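Local structure of flavin-dependent thymidylate synthase (Thermus thermophilus, 6J61) at residues P60-V65 with K171-N176; V18-D23 with V64-H69; Y140-A145 with R157-L162. The protein is a tetrameric FAD-binding enzyme that probably catalyses reductive methylation of dUMP to dTMP, with methylenetetrahydrofolate as methyl donor and NADPH as reductant. All coordinates share one frame; numbering follows the deposited sequence.

How the contacts relate
Contacts 1 and 2 are neighbours in one antiparallel sheet, their centres about 9 Å apart. They share Val64 and Val65, where the loop after helix 42-54 enters strand 65-73; contact 2 pairs that strand with strand 13-21 on one flank, and contact 1 joins its beginning to the end of strand 165-173 on the other. Both touch the second subunit, and contact 1 also lines an FAD site. Contact 3 stands well apart, its centre about 38 Å from that of contact 1 and about 35 Å from that of contact 2. Along the chain it follows contact 2 and falls between the two segments of contact 1. Through Arg157 it binds a phosphate between subunits.

Contact 1: residues P60-V65 with K171-N176. With FAD (flavin-adenine dinucleotide), chain E.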
loop_
_atom_site.group_PDB
_atom_site.type_symbol
_atom_site.label_atom_id
_atom_site.label_comp_id
_atom_site.label_asym_id
_atom_site.label_seq_id
_atom_site.Cartn_x
_atom_site.Cartn_y
_atom_site.Cartn_z
ATOM N N PRO A 60 2.673 15.105 -5.905
ATOM C CA PRO A 60 1.760 15.955 -6.679
ATOM C C PRO A 60 0.963 15.192 -7.720
ATOM O O PRO A 60 -0.230 15.467 -7.929
ATOM C CB PRO A 60 2.693 16.986 -7.296
ATOM C CG PRO A 60 3.718 17.163 -6.206
ATOM C CD PRO A 60 4.007 15.722 -5.813
ATOM N N PHE A 61 1.618 14.224 -8.361
ATOM C CA PHE A 61 0.971 13.412 -9.380
ATOM C C PHE A 61 -0.060 12.439 -8.809
ATOM O O PHE A 61 -0.898 11.906 -9.536
ATOM C CB PHE A 61 2.024 12.657 -10.190
ATOM C CG PHE A 61 2.924 13.558 -10.990
ATOM C CD1 PHE A 61 4.030 14.161 -10.402
ATOM C CD2 PHE A 61 2.643 13.835 -12.326
ATOM C CE1 PHE A 61 4.845 15.028 -11.137
ATOM C CE2 PHE A 61 3.449 14.697 -13.066
ATOM C CZ PHE A 61 4.549 15.294 -12.472
ATOM N N GLU A 62 -0.004 12.197 -7.509
ATOM C CA GLU A 62 -0.970 11.298 -6.899
ATOM C C GLU A 62 -2.276 12.031 -6.604
ATOM O O GLU A 62 -3.263 11.395 -6.210
ATOM C CB GLU A 62 -0.422 10.717 -5.603
ATOM C CG GLU A 62 0.278 9.394 -5.759
ATOM C CD GLU A 62 0.889 8.935 -4.453
ATOM O OE1 GLU A 62 1.973 9.425 -4.106
ATOM O OE2 GLU A 62 0.277 8.098 -3.759
ATOM N N MET A 63 -2.280 13.356 -6.793
ATOM C CA MET A 63 -3.473 14.148 -6.537
ATOM C C MET A 63 -4.453 14.101 -7.693
ATOM O O MET A 63 -5.509 14.728 -7.639
ATOM C CB MET A 63 -3.122 15.601 -6.218
ATOM C CG MET A 63 -2.377 15.797 -4.899
ATOM S SD MET A 63 -3.102 14.849 -3.554
ATOM C CE MET A 63 -1.949 15.111 -2.212
ATOM N N VAL A 64 -4.100 13.360 -8.738
ATOM C CA VAL A 64 -4.950 13.195 -9.912
ATOM C C VAL A 64 -5.373 11.726 -9.954
ATOM O O VAL A 64 -4.534 10.840 -9.802
ATOM C CB VAL A 64 -4.181 13.563 -11.198
ATOM C CG1 VAL A 64 -4.956 13.112 -12.434
ATOM C CG2 VAL A 64 -3.936 15.072 -11.232
ATOM N N VAL A 65 -6.661 11.455 -10.148
ATOM C CA VAL A 65 -7.127 10.065 -10.173
ATOM C C VAL A 65 -8.041 9.734 -11.350
ATOM O O VAL A 65 -8.855 10.546 -11.767
ATOM C CB VAL A 65 -7.869 9.704 -8.847
ATOM C CG1 VAL A 65 -8.330 8.248 -8.863
ATOM C CG2 VAL A 65 -6.954 9.941 -7.664
ATOM N N LYS A 171 -9.613 1.911 -10.456
ATOM C CA LYS A 171 -9.382 3.255 -9.915
ATOM C C LYS A 171 -7.910 3.406 -9.536
ATOM O O LYS A 171 -7.404 2.673 -8.681
ATOM C CB LYS A 171 -10.247 3.484 -8.674
ATOM C CG LYS A 171 -10.297 4.935 -8.233
ATOM C CD LYS A 171 -9.231 5.299 -7.206
ATOM C CE LYS A 171 -9.613 4.840 -5.826
ATOM N NZ LYS A 171 -8.506 4.989 -4.842
ATOM N N GLN A 172 -7.228 4.367 -10.150
ATOM C CA GLN A 172 -5.812 4.553 -9.866
ATOM C C GLN A 172 -5.322 5.978 -10.074
ATOM O O GLN A 172 -5.766 6.666 -10.982
ATOM C CB GLN A 172 -5.005 3.586 -10.740
ATOM C CG GLN A 172 -3.540 3.467 -10.395
ATOM C CD GLN A 172 -2.924 2.256 -11.043
ATOM O OE1 GLN A 172 -3.181 1.980 -12.219
ATOM N NE2 GLN A 172 -2.112 1.517 -10.290
ATOM N N ASP A 173 -4.398 6.406 -9.224
ATOM C CA ASP A 173 -3.828 7.742 -9.299
ATOM C C ASP A 173 -2.835 7.854 -10.450
ATOM O O ASP A 173 -2.233 6.866 -10.859
ATOM C CB ASP A 173 -3.164 8.104 -7.963
ATOM C CG ASP A 173 -1.975 7.217 -7.631
ATOM O OD1 ASP A 173 -0.894 7.410 -8.236
ATOM O OD2 ASP A 173 -2.121 6.328 -6.760
ATOM N N LEU A 174 -2.676 9.067 -10.971
ATOM C CA LEU A 174 -1.792 9.317 -12.109
ATOM C C LEU A 174 -0.356 8.774 -11.966
ATOM O O LEU A 174 0.205 8.206 -12.911
ATOM C CB LEU A 174 -1.767 10.819 -12.423
ATOM C CG LEU A 174 -0.978 11.224 -13.676
ATOM C CD1 LEU A 174 -1.364 10.346 -14.867
ATOM C CD2 LEU A 174 -1.240 12.695 -13.972
ATOM N N HIS A 175 0.223 8.949 -10.784
ATOM C CA HIS A 175 1.566 8.469 -10.509
ATOM C C HIS A 175 1.676 6.957 -10.736
ATOM O O HIS A 175 2.572 6.480 -11.432
ATOM C CB HIS A 175 1.935 8.815 -9.072
ATOM C CG HIS A 175 3.153 8.106 -8.572
ATOM N ND1 HIS A 175 4.295 7.961 -9.331
ATOM C CD2 HIS A 175 3.419 7.535 -7.373
ATOM C CE1 HIS A 175 5.213 7.330 -8.620
ATOM N NE2 HIS A 175 4.706 7.062 -7.429
ATOM N N ASN A 176 0.750 6.208 -10.154
ATOM C CA ASN A 176 0.746 4.759 -10.298
ATOM C C ASN A 176 0.217 4.297 -11.648
ATOM O O ASN A 176 0.496 3.180 -12.090
ATOM C CB ASN A 176 -0.050 4.129 -9.154
ATOM C CG ASN A 176 0.720 4.153 -7.852
ATOM O OD1 ASN A 176 1.731 3.480 -7.721
ATOM N ND2 ASN A 176 0.263 4.951 -6.893
HETATM P PA FAD E . 6.800 4.967 -0.837
HETATM O O1A FAD E . 6.032 5.835 0.091
HETATM O O2A FAD E . 7.551 3.813 0.015
HETATM O O5B FAD E . 5.775 4.301 -1.866
HETATM C C5B FAD E . 6.509 3.621 -2.881
HETATM C C4B FAD E . 5.566 3.368 -4.057
HETATM O O4B FAD E . 4.451 2.547 -3.623
HETATM C C3B FAD E . 4.982 4.670 -4.574
HETATM O O3B FAD E . 5.782 5.264 -5.594
HETATM C C2B FAD E . 3.601 4.258 -5.058
HETATM O O2B FAD E . 3.682 3.781 -6.403
HETATM C C1B FAD E . 3.190 3.150 -4.050
HETATM N N9A FAD E . 2.431 3.668 -2.871
HETATM C C8A FAD E . 2.811 3.596 -1.552
HETATM N N7A FAD E . 1.917 4.136 -0.782
HETATM C C5A FAD E . 0.896 4.593 -1.535
HETATM C C6A FAD E . -0.333 5.253 -1.262
HETATM N N6A FAD E . -0.683 5.559 0.044
HETATM N N1A FAD E . -1.152 5.578 -2.303
HETATM C C2A FAD E . -0.824 5.288 -3.574
HETATM N N3A FAD E . 0.326 4.665 -3.871
HETATM C C4A FAD E . 1.205 4.303 -2.896
HETATM N N1 FAD E . 7.160 15.439 -0.208
HETATM C C2 FAD E . 6.417 16.430 0.301
HETATM O O2 FAD E . 5.496 16.137 1.057
HETATM N N3 FAD E . 6.639 17.742 0.018
HETATM C C4 FAD E . 7.652 18.149 -0.825
HETATM O O4 FAD E . 7.835 19.330 -1.067
HETATM C C4X FAD E . 8.511 17.086 -1.429
HETATM N N5 FAD E . 9.515 17.347 -2.262
HETATM C C5X FAD E . 10.283 16.359 -2.799
HETATM C C6 FAD E . 11.354 16.692 -3.697
HETATM C C7 FAD E . 12.149 15.694 -4.253
HETATM C C7M FAD E . 13.265 16.098 -5.192
HETATM C C8 FAD E . 11.910 14.313 -3.937
HETATM C C8M FAD E . 12.768 13.216 -4.535
HETATM C C9 FAD E . 10.869 13.955 -3.059
HETATM C C9A FAD E . 10.032 14.963 -2.473
HETATM N N10 FAD E . 8.960 14.640 -1.579
HETATM C C10 FAD E . 8.188 15.671 -1.049
HETATM C "C1'" FAD E . 8.648 13.253 -1.188
HETATM C "C2'" FAD E . 7.788 12.508 -2.221
HETATM O "O2'" FAD E . 6.668 13.306 -2.611
HETATM C "C3'" FAD E . 7.321 11.154 -1.620
HETATM O "O3'" FAD E . 6.424 11.367 -0.520
HETATM C "C4'" FAD E . 8.528 10.306 -1.134
HETATM O "O4'" FAD E . 9.657 10.479 -2.010
HETATM C "C5'" FAD E . 8.142 8.835 -1.110
HETATM O "O5'" FAD E . 8.246 8.330 -2.441
HETATM P P FAD E . 7.324 7.035 -2.579
HETATM O O1P FAD E . 5.924 7.379 -2.206
HETATM O O2P FAD E . 7.388 6.554 -4.105
HETATM O O3P FAD E . 7.946 5.844 -1.627
#
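Asp173 has CG wedged between its backbone N and carbonyl carbon (chi1 64°), turning the carboxylate back onto the start of helix 174-184, while His175 places CG anti to its backbone N (chi1 167°) and runs alongside Glu62. Asp173 OD1 N-caps the helix, taking Asn176 N at 2.8 Å from above the carboxylate plane. Asp173 OD2 offers its syn lone pair to Asn176 ND2 at 2.8 Å, a bond in the amide plane that helps fix the amide's rotation. Asn176 OD1 accepts a very short bond (2.4 Å) from FAD O2B, and Asn176 ND2 reaches FAD N3A at 3.0 Å. His175 NE2 meets FAD O3B in the ring plane, 2.8 Å away. Here strand 165-173 gives way to helix 174-184: Val65 and Asp173 form an antiparallel non-hydrogen-bonded pair, and just beyond it Leu174 N donates to Val64 O (2.8 Å). Val64 and Leu174 run alongside each other, CB to CB 3.9 Å. Glu62 CG packs against the Asp173 carboxylate, with Glu62 OE2 4.2 Å from Asp173 OD2; if both are ionised they would repel, which a hydrogen bond with Ser87 of the second subunit and a salt bridge to Arg84 of the third probably ease.

Contact 2: residues V18-D23 with V64-H69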
loop_
_atom_site.group_PDB
_atom_site.type_symbol
_atom_site.label_atom_id
_atom_site.label_comp_id
_atom_site.label_asym_id
_atom_site.label_seq_id
_atom_site.Cartn_x
_atom_site.Cartn_y
_atom_site.Cartn_z
ATOM N N VAL A 18 -14.650 6.352 -16.593
ATOM C CA VAL A 18 -15.848 6.579 -15.805
ATOM C C VAL A 18 -15.797 7.943 -15.128
ATOM O O VAL A 18 -16.722 8.745 -15.297
ATOM C CB VAL A 18 -16.053 5.430 -14.790
ATOM C CG1 VAL A 18 -17.220 5.712 -13.869
ATOM C CG2 VAL A 18 -16.314 4.143 -15.559
ATOM N N ASP A 19 -14.730 8.230 -14.383
ATOM C CA ASP A 19 -14.603 9.542 -13.737
ATOM C C ASP A 19 -13.147 9.986 -13.710
ATOM O O ASP A 19 -12.249 9.218 -14.060
ATOM C CB ASP A 19 -15.152 9.514 -12.308
ATOM C CG ASP A 19 -15.519 10.906 -11.792
ATOM O OD1 ASP A 19 -15.333 11.890 -12.542
ATOM O OD2 ASP A 19 -16.001 11.025 -10.639
ATOM N N GLN A 20 -12.916 11.227 -13.295
ATOM C CA GLN A 20 -11.575 11.765 -13.233
ATOM C C GLN A 20 -11.524 12.894 -12.216
ATOM O O GLN A 20 -12.366 13.782 -12.238
ATOM C CB GLN A 20 -11.168 12.293 -14.612
ATOM C CG GLN A 20 -9.697 12.639 -14.754
ATOM C CD GLN A 20 -9.397 13.529 -15.956
ATOM O OE1 GLN A 20 -9.864 13.283 -17.075
ATOM N NE2 GLN A 20 -8.592 14.567 -15.730
ATOM N N MET A 21 -10.544 12.858 -11.319
ATOM C CA MET A 21 -10.392 13.912 -10.323
ATOM C C MET A 21 -9.116 14.708 -10.584
ATOM O O MET A 21 -8.007 14.234 -10.326
ATOM C CB MET A 21 -10.344 13.338 -8.898
ATOM C CG MET A 21 -10.182 14.426 -7.846
ATOM S SD MET A 21 -10.083 13.872 -6.142
ATOM C CE MET A 21 -8.454 13.312 -6.122
ATOM N N GLY A 22 -9.283 15.918 -11.106
ATOM C CA GLY A 22 -8.149 16.778 -11.384
ATOM C C GLY A 22 -7.494 16.546 -12.723
ATOM O O GLY A 22 -7.676 15.496 -13.348
ATOM N N ASP A 23 -6.740 17.549 -13.172
ATOM C CA ASP A 23 -5.996 17.491 -14.434
ATOM C C ASP A 23 -4.635 18.128 -14.167
ATOM O O ASP A 23 -4.236 18.236 -13.001
ATOM C CB ASP A 23 -6.733 18.239 -15.563
ATOM C CG ASP A 23 -7.051 19.705 -15.219
ATOM O OD1 ASP A 23 -6.408 20.296 -14.318
ATOM O OD2 ASP A 23 -7.948 20.277 -15.882
ATOM N N VAL A 64 -4.100 13.360 -8.738
ATOM C CA VAL A 64 -4.950 13.195 -9.912
ATOM C C VAL A 64 -5.373 11.726 -9.954
ATOM O O VAL A 64 -4.534 10.840 -9.802
ATOM C CB VAL A 64 -4.181 13.563 -11.198
ATOM C CG1 VAL A 64 -4.956 13.112 -12.434
ATOM C CG2 VAL A 64 -3.936 15.072 -11.232
ATOM N N VAL A 65 -6.661 11.455 -10.148
ATOM C CA VAL A 65 -7.127 10.065 -10.173
ATOM C C VAL A 65 -8.041 9.734 -11.350
ATOM O O VAL A 65 -8.855 10.546 -11.767
ATOM C CB VAL A 65 -7.869 9.704 -8.847
ATOM C CG1 VAL A 65 -8.330 8.248 -8.863
ATOM C CG2 VAL A 65 -6.954 9.941 -7.664
ATOM N N PHE A 66 -7.877 8.531 -11.888
ATOM C CA PHE A 66 -8.690 8.049 -13.003
ATOM C C PHE A 66 -9.420 6.772 -12.584
ATOM O O PHE A 66 -8.889 5.949 -11.833
ATOM C CB PHE A 66 -7.824 7.754 -14.243
ATOM C CG PHE A 66 -7.314 8.983 -14.938
ATOM C CD1 PHE A 66 -6.332 9.783 -14.354
ATOM C CD2 PHE A 66 -7.834 9.365 -16.171
ATOM C CE1 PHE A 66 -5.879 10.946 -14.992
ATOM C CE2 PHE A 66 -7.384 10.526 -16.811
ATOM C CZ PHE A 66 -6.409 11.313 -16.224
ATOM N N LYS A 67 -10.647 6.621 -13.068
ATOM C CA LYS A 67 -11.466 5.456 -12.766
ATOM C C LYS A 67 -12.003 4.911 -14.085
ATOM O O LYS A 67 -12.707 5.609 -14.806
ATOM C CB LYS A 67 -12.605 5.857 -11.824
ATOM C CG LYS A 67 -13.494 4.704 -11.392
ATOM C CD LYS A 67 -14.236 4.987 -10.079
ATOM C CE LYS A 67 -15.195 6.177 -10.177
ATOM N NZ LYS A 67 -16.011 6.342 -8.934
ATOM N N PHE A 68 -11.657 3.669 -14.408
ATOM C CA PHE A 68 -12.103 3.070 -15.660
ATOM C C PHE A 68 -13.034 1.869 -15.513
ATOM O O PHE A 68 -13.097 1.227 -14.464
ATOM C CB PHE A 68 -10.904 2.617 -16.509
ATOM C CG PHE A 68 -9.911 3.710 -16.819
ATOM C CD1 PHE A 68 -8.940 4.073 -15.892
ATOM C CD2 PHE A 68 -9.922 4.347 -18.058
ATOM C CE1 PHE A 68 -7.995 5.049 -16.193
ATOM C CE2 PHE A 68 -8.973 5.328 -18.363
ATOM C CZ PHE A 68 -8.010 5.675 -17.427
ATOM N N HIS A 69 -13.744 1.584 -16.600
ATOM C CA HIS A 69 -14.654 0.453 -16.712
ATOM C C HIS A 69 -13.942 -0.366 -17.788
ATOM O O HIS A 69 -13.865 0.047 -18.950
ATOM C CB HIS A 69 -16.027 0.931 -17.200
ATOM C CG HIS A 69 -17.034 -0.167 -17.384
ATOM N ND1 HIS A 69 -18.317 0.070 -17.826
ATOM C CD2 HIS A 69 -16.946 -1.505 -17.193
ATOM C CE1 HIS A 69 -18.976 -1.071 -17.898
ATOM N NE2 HIS A 69 -18.166 -2.044 -17.519
#
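Lys67 O is gripped by two backbone N-H groups: Val18 N approaches nearly along the C=O axis at 2.7 Å, and Asp19 N adds a weak bond at 3.3 Å. Asp19 O accepts Lys67 N in return. Two residues along, Met21 and Val65 form a hydrogen-bonded pair, Met21 N to Val65 O at 2.9 Å and Val65 N to Met21 O at 3.1 Å. Between these pairs Gln20 lies flat against Phe66, its amide stacked on the ring with the planes 15° apart and its CG over the face, 3.9 Å from the centroid of the Phe66 ring. The amide's rotation is set by the in-plane bond from Gln20 NE2 to Gly22 O (2.7 Å) and by Arg207, which donates to OE1. At Gly22 a side chain would jam against the carbonyl O of Met21. On the face of Met21 and Val65, Lys67 bends at chi3 (62°), so that its CE rests 4.0 Å from Asp19 CB and its NZ reaches Met63 O of the second subunit. The Val18 side chain crosses that of His69 obliquely, Val18 CG2 lying 3.6 Å from His69 CB. Val18 and Asp19 thus both face Lys67, a classic beta bulge in the antiparallel pairing of strands 13-21 and 65-73.

Contact 3: residues Y140-A145 with R157-L162; sequences YGAYRA and RMVLPL. With PO4 (phosphate ion), chain G.
Over one face of the Tyr143 ring sits Leu160 CD1, 3.9 Å from the ring centroid and only 8° off its normal, a CH-pi contact; at the edge of the same ring, near its plane, the backbone N of Arg157 lies 3.4 Å from Tyr143 CE1. The other methyl of Leu160, CD2, bridges two successive turns of helix 132-148, touching Tyr143 CB at 3.6 Å and Tyr140 CD1 at 3.9 Å. The Tyr140 ring has Arg144 CZ at its edge, and the guanidinium of Arg157 has a phosphate oxygen, O4, in plane at its own edge. Both tyrosines set CG anti to the backbone N, and their hydroxyls end at the backbone of Leu98, Tyr140 OH at its O and Tyr143 OH at its N. Here helix 132-148 packs on the irregular segment that leads from helix 153-156 toward strand 165-173; farther along this seam Val159 CG2 meets Ala142 CB at 4.3 Å. An alanine in place of Tyr143 would remove the ring beneath Leu160 and the hydroxyl bonded to Leu98, and would probably loosen the backbone around Arg157. The Arg157 side chain runs away from helix 132-148, its CG wedged between backbone N and carbonyl carbon (chi1 58°), and grips the ion: NH2 donates to phosphate O4 at 2.5 Å and NH1 to phosphate O1 at 3.1 Å, with a weak second bond from NH1 to O4. Ser92 and Gly93, with Gln79 and Arg82 of the fourth subunit, complete the phosphate site; all belong to the predicted dUMP site, so the ion probably marks where the nucleotide phosphate binds.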
loop_
_atom_site.group_PDB
_atom_site.type_symbol
_atom_site.label_atom_id
_atom_site.label_comp_id
_atom_site.label_asym_id
_atom_site.label_seq_id
_atom_site.Cartn_x
_atom_site.Cartn_y
_atom_site.Cartn_z
ATOM N N TYR A 140 -18.035 -24.246 -22.502
ATOM C CA TYR A 140 -19.246 -23.495 -22.195
ATOM C C TYR A 140 -20.418 -24.465 -22.155
ATOM O O TYR A 140 -21.435 -24.200 -21.511
ATOM C CB TYR A 140 -19.529 -22.398 -23.216
ATOM C CG TYR A 140 -20.443 -21.346 -22.645
ATOM C CD1 TYR A 140 -19.953 -20.386 -21.771
ATOM C CD2 TYR A 140 -21.814 -21.348 -22.918
ATOM C CE1 TYR A 140 -20.801 -19.448 -21.173
ATOM C CE2 TYR A 140 -22.674 -20.413 -22.325
ATOM C CZ TYR A 140 -22.154 -19.468 -21.452
ATOM O OH TYR A 140 -22.973 -18.541 -20.845
ATOM N N GLY A 141 -20.264 -25.592 -22.848
ATOM C CA GLY A 141 -21.304 -26.602 -22.856
ATOM C C GLY A 141 -21.392 -27.192 -21.463
ATOM O O GLY A 141 -22.471 -27.259 -20.864
ATOM N N ALA A 142 -20.238 -27.605 -20.944
ATOM C CA ALA A 142 -20.138 -28.180 -19.609
ATOM C C ALA A 142 -20.694 -27.204 -18.573
ATOM O O ALA A 142 -21.449 -27.582 -17.683
ATOM C CB ALA A 142 -18.688 -28.513 -19.300
ATOM N N TYR A 143 -20.318 -25.943 -18.696
ATOM C CA TYR A 143 -20.791 -24.919 -17.780
ATOM C C TYR A 143 -22.321 -24.868 -17.753
ATOM O O TYR A 143 -22.928 -24.841 -16.682
ATOM C CB TYR A 143 -20.249 -23.565 -18.207
ATOM C CG TYR A 143 -20.732 -22.419 -17.362
ATOM C CD1 TYR A 143 -20.434 -22.363 -15.998
ATOM C CD2 TYR A 143 -21.436 -21.356 -17.933
ATOM C CE1 TYR A 143 -20.819 -21.264 -15.223
ATOM C CE2 TYR A 143 -21.824 -20.257 -17.170
ATOM C CZ TYR A 143 -21.507 -20.217 -15.818
ATOM O OH TYR A 143 -21.853 -19.119 -15.070
ATOM N N ARG A 144 -22.938 -24.839 -18.935
ATOM C CA ARG A 144 -24.399 -24.804 -19.035
ATOM C C ARG A 144 -25.005 -26.064 -18.424
ATOM O O ARG A 144 -25.915 -25.989 -17.599
ATOM C CB ARG A 144 -24.835 -24.680 -20.502
ATOM C CG ARG A 144 -24.940 -23.239 -21.015
ATOM C CD ARG A 144 -25.154 -23.196 -22.528
ATOM N NE ARG A 144 -25.323 -21.832 -23.040
ATOM C CZ ARG A 144 -26.387 -21.067 -22.804
ATOM N NH1 ARG A 144 -27.386 -21.531 -22.058
ATOM N NH2 ARG A 144 -26.460 -19.845 -23.325
ATOM N N ALA A 145 -24.487 -27.219 -18.834
ATOM C CA ALA A 145 -24.951 -28.501 -18.329
ATOM C C ALA A 145 -24.940 -28.496 -16.802
ATOM O O ALA A 145 -25.973 -28.716 -16.161
ATOM C CB ALA A 145 -24.057 -29.613 -18.852
ATOM N N ARG A 157 -18.575 -22.241 -12.841
ATOM C CA ARG A 157 -17.675 -21.456 -13.668
ATOM C C ARG A 157 -16.202 -21.872 -13.698
ATOM O O ARG A 157 -15.407 -21.218 -14.358
ATOM C CB ARG A 157 -17.779 -19.979 -13.277
ATOM C CG ARG A 157 -17.460 -19.669 -11.808
ATOM C CD ARG A 157 -15.967 -19.748 -11.486
ATOM N NE ARG A 157 -15.735 -19.512 -10.063
ATOM C CZ ARG A 157 -15.763 -18.314 -9.483
ATOM N NH1 ARG A 157 -15.999 -17.225 -10.210
ATOM N NH2 ARG A 157 -15.602 -18.211 -8.168
ATOM N N MET A 158 -15.823 -22.948 -13.016
ATOM C CA MET A 158 -14.413 -23.339 -13.021
ATOM C C MET A 158 -13.961 -24.028 -14.309
ATOM O O MET A 158 -12.777 -23.968 -14.665
ATOM C CB MET A 158 -14.082 -24.245 -11.829
ATOM C CG MET A 158 -14.574 -25.680 -11.940
ATOM S SD MET A 158 -14.035 -26.668 -10.530
ATOM C CE MET A 158 -15.067 -26.008 -9.284
ATOM N N VAL A 159 -14.894 -24.684 -14.999
ATOM C CA VAL A 159 -14.580 -25.376 -16.245
ATOM C C VAL A 159 -14.361 -24.417 -17.415
ATOM O O VAL A 159 -13.977 -24.842 -18.500
ATOM C CB VAL A 159 -15.699 -26.357 -16.641
ATOM C CG1 VAL A 159 -15.644 -27.579 -15.768
ATOM C CG2 VAL A 159 -17.047 -25.682 -16.495
ATOM N N LEU A 160 -14.603 -23.126 -17.188
ATOM C CA LEU A 160 -14.432 -22.117 -18.234
ATOM C C LEU A 160 -12.969 -21.685 -18.395
ATOM O O LEU A 160 -12.252 -21.474 -17.407
ATOM C CB LEU A 160 -15.315 -20.909 -17.930
ATOM C CG LEU A 160 -16.807 -21.247 -17.830
ATOM C CD1 LEU A 160 -17.564 -20.046 -17.298
ATOM C CD2 LEU A 160 -17.343 -21.683 -19.201
ATOM N N PRO A 161 -12.506 -21.551 -19.651
ATOM C CA PRO A 161 -11.131 -21.151 -19.973
ATOM C C PRO A 161 -10.756 -19.719 -19.569
ATOM O O PRO A 161 -11.626 -18.878 -19.321
ATOM C CB PRO A 161 -11.064 -21.376 -21.481
ATOM C CG PRO A 161 -12.439 -21.045 -21.912
ATOM C CD PRO A 161 -13.282 -21.754 -20.883
ATOM N N LEU A 162 -9.450 -19.459 -19.523
ATOM C CA LEU A 162 -8.903 -18.157 -19.137
ATOM C C LEU A 162 -9.179 -17.024 -20.125
ATOM O O LEU A 162 -9.012 -15.854 -19.786
ATOM C CB LEU A 162 -7.387 -18.278 -18.903
ATOM C CG LEU A 162 -6.945 -19.183 -17.743
ATOM C CD1 LEU A 162 -5.441 -19.359 -17.720
ATOM C CD2 LEU A 162 -7.421 -18.578 -16.444
HETATM P P PO4 G . -14.852 -14.442 -7.914
HETATM O O1 PO4 G . -15.126 -14.346 -9.376
HETATM O O2 PO4 G . -13.441 -14.063 -7.649
HETATM O O3 PO4 G . -15.759 -13.525 -7.174
HETATM O O4 PO4 G . -15.081 -15.835 -7.457
#